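Local coordinates for hypothetical protein (Clostridium sporogenes ATCC 15579, PDB 4QRK) that is of unknown function but is a putative cell adhesion protein folded as a right-handed beta-helix, at residues 168-173 and 204-209. Residues are numbered along the deposited sequence; the frame is centred on the assembly and turned at random.
Sequences VKIKAE and IEVNIE
I170 lays its CG1 against CB of V206, 3.9 Å away, and its CG2 branch meets CD1 of I208 at 4.0 Å, the three side chains lying alongside one another and pointing the same way. Toward the N-terminal ends of the strands, CG2 of V168 faces CG1 of I204 at 4.2 Å. L162 of strand 157-162 packs on V168, I170 and V206, and V160 on I208, so this face is turned into the core.

On the other face the contacts are partly polar. K171 is extended, with CG anti to the backbone N (chi1 179°), and passes N207 at a slant; in one of two conformers, N207 ND2 lies 3.5 Å from K171 CB. K169 runs beside E205, where chi2 of -78° turns CD aside and OE1 lies 3.8 Å from K169 CB. A water bridges K169 O and E205 OE1, while E205 OE2 is held by the hydroxyl of Y197. At the far end, E173 OE1 and E209 OE2 come within 4.0 Å; a calcium ion about 5 Å from the E209 side chain and a long K171-E173 salt bridge may offset the repulsion.

Five backbone hydrogen bonds tie the strands, from K169 N to I204 O at one end to E173 N to I208 O at the other. Strand 203-210 inserts between 147-153 and 167-174; such in-register parallel strands, stacked aliphatics inside and polar residues outside, are characteristic of neighbouring rungs, here not consecutive in sequence, of a right-handed beta-helix.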
ATOM      1  N   VAL A 168      12.333   1.000  13.795  1.00 28.31           N
ATOM      2  CA  VAL A 168      10.938   0.702  13.559  1.00 25.58           C
ATOM      3  C   VAL A 168      10.189   0.496  14.884  1.00 27.59           C
ATOM      4  O   VAL A 168      10.667  -0.190  15.811  1.00 29.61           O
ATOM      5  CB  VAL A 168      10.821  -0.589  12.685  1.00 32.88           C
ATOM      6  CG1 VAL A 168       9.408  -0.953  12.454  1.00 46.21           C
ATOM      7  CG2 VAL A 168      11.500  -0.390  11.364  1.00 32.90           C
ATOM      8  N   LYS A 169       9.028   1.130  14.980  1.00 25.75           N
ATOM      9  CA  LYS A 169       8.099   0.876  16.069  1.00 28.41           C
ATOM     10  C   LYS A 169       6.745   0.605  15.488  1.00 29.22           C
ATOM     11  O   LYS A 169       6.267   1.386  14.665  1.00 31.83           O
ATOM     12  CB  LYS A 169       8.052   2.084  17.012  1.00 29.52           C
ATOM     13  CG  LYS A 169       7.139   1.947  18.212  1.00 43.68           C
ATOM     14  CD  LYS A 169       7.381   3.147  19.117  1.00 56.76           C
ATOM     15  CE  LYS A 169       6.583   3.159  20.394  1.00 66.66           C
ATOM     16  NZ  LYS A 169       7.150   4.200  21.332  1.00 66.19           N
ATOM     17  N   ILE A 170       6.128  -0.494  15.926  1.00 22.35           N
ATOM     18  CA  ILE A 170       4.839  -0.955  15.394  1.00 25.17           C
ATOM     19  C   ILE A 170       3.849  -1.087  16.530  1.00 29.76           C
ATOM     20  O   ILE A 170       4.105  -1.795  17.515  1.00 32.61           O
ATOM     21  CB  ILE A 170       4.915  -2.353  14.760  1.00 30.76           C
ATOM     22  CG1 ILE A 170       5.997  -2.405  13.686  1.00 33.19           C
ATOM     23  CG2 ILE A 170       3.537  -2.761  14.128  1.00 29.98           C
ATOM     24  CD1 ILE A 170       7.166  -3.203  14.098  1.00 39.55           C
ATOM     25  N   LYS A 171       2.734  -0.394  16.418  1.00 24.16           N
ATOM     26  CA  LYS A 171       1.592  -0.671  17.289  1.00 27.48           C
ATOM     27  C   LYS A 171       0.667  -1.595  16.525  1.00 30.89           C
ATOM     28  O   LYS A 171       0.145  -1.230  15.480  1.00 30.74           O
ATOM     29  CB  LYS A 171       0.904   0.630  17.720  1.00 30.30           C
ATOM     30  CG  LYS A 171      -0.314   0.420  18.627  1.00 45.46           C
ATOM     31  CD  LYS A 171      -0.872   1.758  19.122  1.00 59.90           C
ATOM     32  CE  LYS A 171      -1.882   1.573  20.258  1.00 78.66           C
ATOM     33  NZ  LYS A 171      -2.107   2.830  21.052  1.00 86.94           N
ATOM     34  N   ALA A 172       0.494  -2.816  17.025  1.00 30.31           N
ATOM     35  CA  ALA A 172      -0.303  -3.814  16.303  1.00 33.17           C
ATOM     36  C   ALA A 172      -1.452  -4.271  17.174  1.00 32.47           C
ATOM     37  O   ALA A 172      -1.242  -4.857  18.250  1.00 33.01           O
ATOM     38  CB  ALA A 172       0.529  -4.994  15.878  1.00 30.31           C
ATOM     39  N   GLU A 173      -2.657  -3.973  16.678  1.00 31.52           N
ATOM     40  CA  GLU A 173      -3.909  -4.277  17.354  1.00 39.47           C
ATOM     41  C   GLU A 173      -4.819  -5.171  16.520  1.00 37.93           C
ATOM     42  O   GLU A 173      -5.077  -4.911  15.335  1.00 30.80           O
ATOM     43  CB  GLU A 173      -4.621  -2.973  17.671  1.00 40.81           C
ATOM     44  CG  GLU A 173      -3.981  -2.262  18.847  1.00 60.28           C
ATOM     45  CD  GLU A 173      -4.347  -0.808  18.931  1.00 71.94           C
ATOM     46  OE1 GLU A 173      -4.575  -0.175  17.868  1.00 71.58           O
ATOM     47  OE2 GLU A 173      -4.391  -0.299  20.071  1.00 81.60           O
ATOM     48  N   ILE A 204      10.548   4.381  11.078  1.00 28.12           N
ATOM     49  CA  ILE A 204       9.213   4.058  10.580  1.00 26.38           C
ATOM     50  C   ILE A 204       8.291   3.810  11.759  1.00 24.69           C
ATOM     51  O   ILE A 204       8.568   2.958  12.616  1.00 29.54           O
ATOM     52  CB  ILE A 204       9.181   2.800   9.669  1.00 31.04           C
ATOM     53  CG1 ILE A 204      10.392   2.785   8.766  1.00 29.83           C
ATOM     54  CG2 ILE A 204       7.855   2.786   8.884  1.00 30.18           C
ATOM     55  CD1 ILE A 204      10.413   1.678   7.655  1.00 35.39           C
ATOM     56  N   GLU A 205       7.218   4.595  11.828  1.00 29.15           N
ATOM     57  CA  GLU A 205       6.203   4.436  12.865  1.00 30.56           C
ATOM     58  C   GLU A 205       5.071   3.724  12.164  1.00 30.50           C
ATOM     59  O   GLU A 205       4.559   4.221  11.168  1.00 31.67           O
ATOM     60  CB  GLU A 205       5.700   5.791  13.390  1.00 29.73           C
ATOM     61  CG  GLU A 205       6.782   6.651  14.129  1.00 44.47           C
ATOM     62  CD  GLU A 205       7.069   6.216  15.544  1.00 54.01           C
ATOM     63  OE1 GLU A 205       6.320   5.372  16.094  1.00 65.94           O
ATOM     64  OE2 GLU A 205       8.052   6.739  16.122  1.00 54.25           O
ATOM     65  N   VAL A 206       4.693   2.561  12.665  1.00 30.32           N
ATOM     66  CA  VAL A 206       3.679   1.746  11.993  1.00 24.30           C
ATOM     67  C   VAL A 206       2.522   1.473  12.934  1.00 27.80           C
ATOM     68  O   VAL A 206       2.718   0.988  14.046  1.00 33.52           O
ATOM     69  CB  VAL A 206       4.295   0.406  11.500  1.00 30.67           C
ATOM     70  CG1 VAL A 206       3.298  -0.359  10.697  1.00 25.54           C
ATOM     71  CG2 VAL A 206       5.521   0.648  10.642  1.00 28.68           C
ATOM     72  N   ASN A 207       1.319   1.832  12.513  1.00 26.57           N
ATOM     73  CA  ASN A 207       0.110   1.414  13.188  0.50 26.65           C
ATOM     74  C   ASN A 207      -0.635   0.400  12.317  1.00 27.43           C
ATOM     75  O   ASN A 207      -0.905   0.681  11.154  1.00 24.46           O
ATOM     76  CB  ASN A 207      -0.731   2.648  13.506  0.50 30.14           C
ATOM     77  CG  ASN A 207      -0.090   3.516  14.575  0.50 38.50           C
ATOM     78  OD1 ASN A 207       0.735   4.386  14.289  0.50 47.44           O
ATOM     79  ND2 ASN A 207      -0.452   3.260  15.818  0.50 30.34           N
ATOM     80  N   ILE A 208      -0.926  -0.779  12.870  1.00 26.78           N
ATOM     81  CA  ILE A 208      -1.645  -1.824  12.117  1.00 24.38           C
ATOM     82  C   ILE A 208      -2.811  -2.286  12.955  1.00 28.22           C
ATOM     83  O   ILE A 208      -2.641  -2.600  14.135  1.00 26.02           O
ATOM     84  CB  ILE A 208      -0.803  -3.093  11.841  1.00 28.00           C
ATOM     85  CG1 ILE A 208       0.540  -2.741  11.219  1.00 33.01           C
ATOM     86  CG2 ILE A 208      -1.563  -4.025  10.838  1.00 29.00           C
ATOM     87  CD1 ILE A 208       1.450  -3.933  10.977  1.00 33.35           C
ATOM     88  N   GLU A 209      -3.989  -2.299  12.351  1.00 25.85           N
ATOM     89  CA  GLU A 209      -5.195  -2.737  13.035  1.00 26.19           C
ATOM     90  C   GLU A 209      -5.831  -3.789  12.154  1.00 32.53           C
ATOM     91  O   GLU A 209      -5.944  -3.614  10.932  1.00 28.73           O
ATOM     92  CB  GLU A 209      -6.199  -1.594  13.203  1.00 32.14           C
ATOM     93  CG  GLU A 209      -5.738  -0.421  14.067  1.00 46.80           C
ATOM     94  CD  GLU A 209      -6.799   0.690  14.143  1.00 63.15           C
ATOM     95  OE1 GLU A 209      -7.038   1.380  13.126  1.00 66.69           O
ATOM     96  OE2 GLU A 209      -7.405   0.860  15.219  1.00 82.69           O
TER
HETATM   97  O   HOH W   1       4.122   3.324  16.096  0.50 26.35           O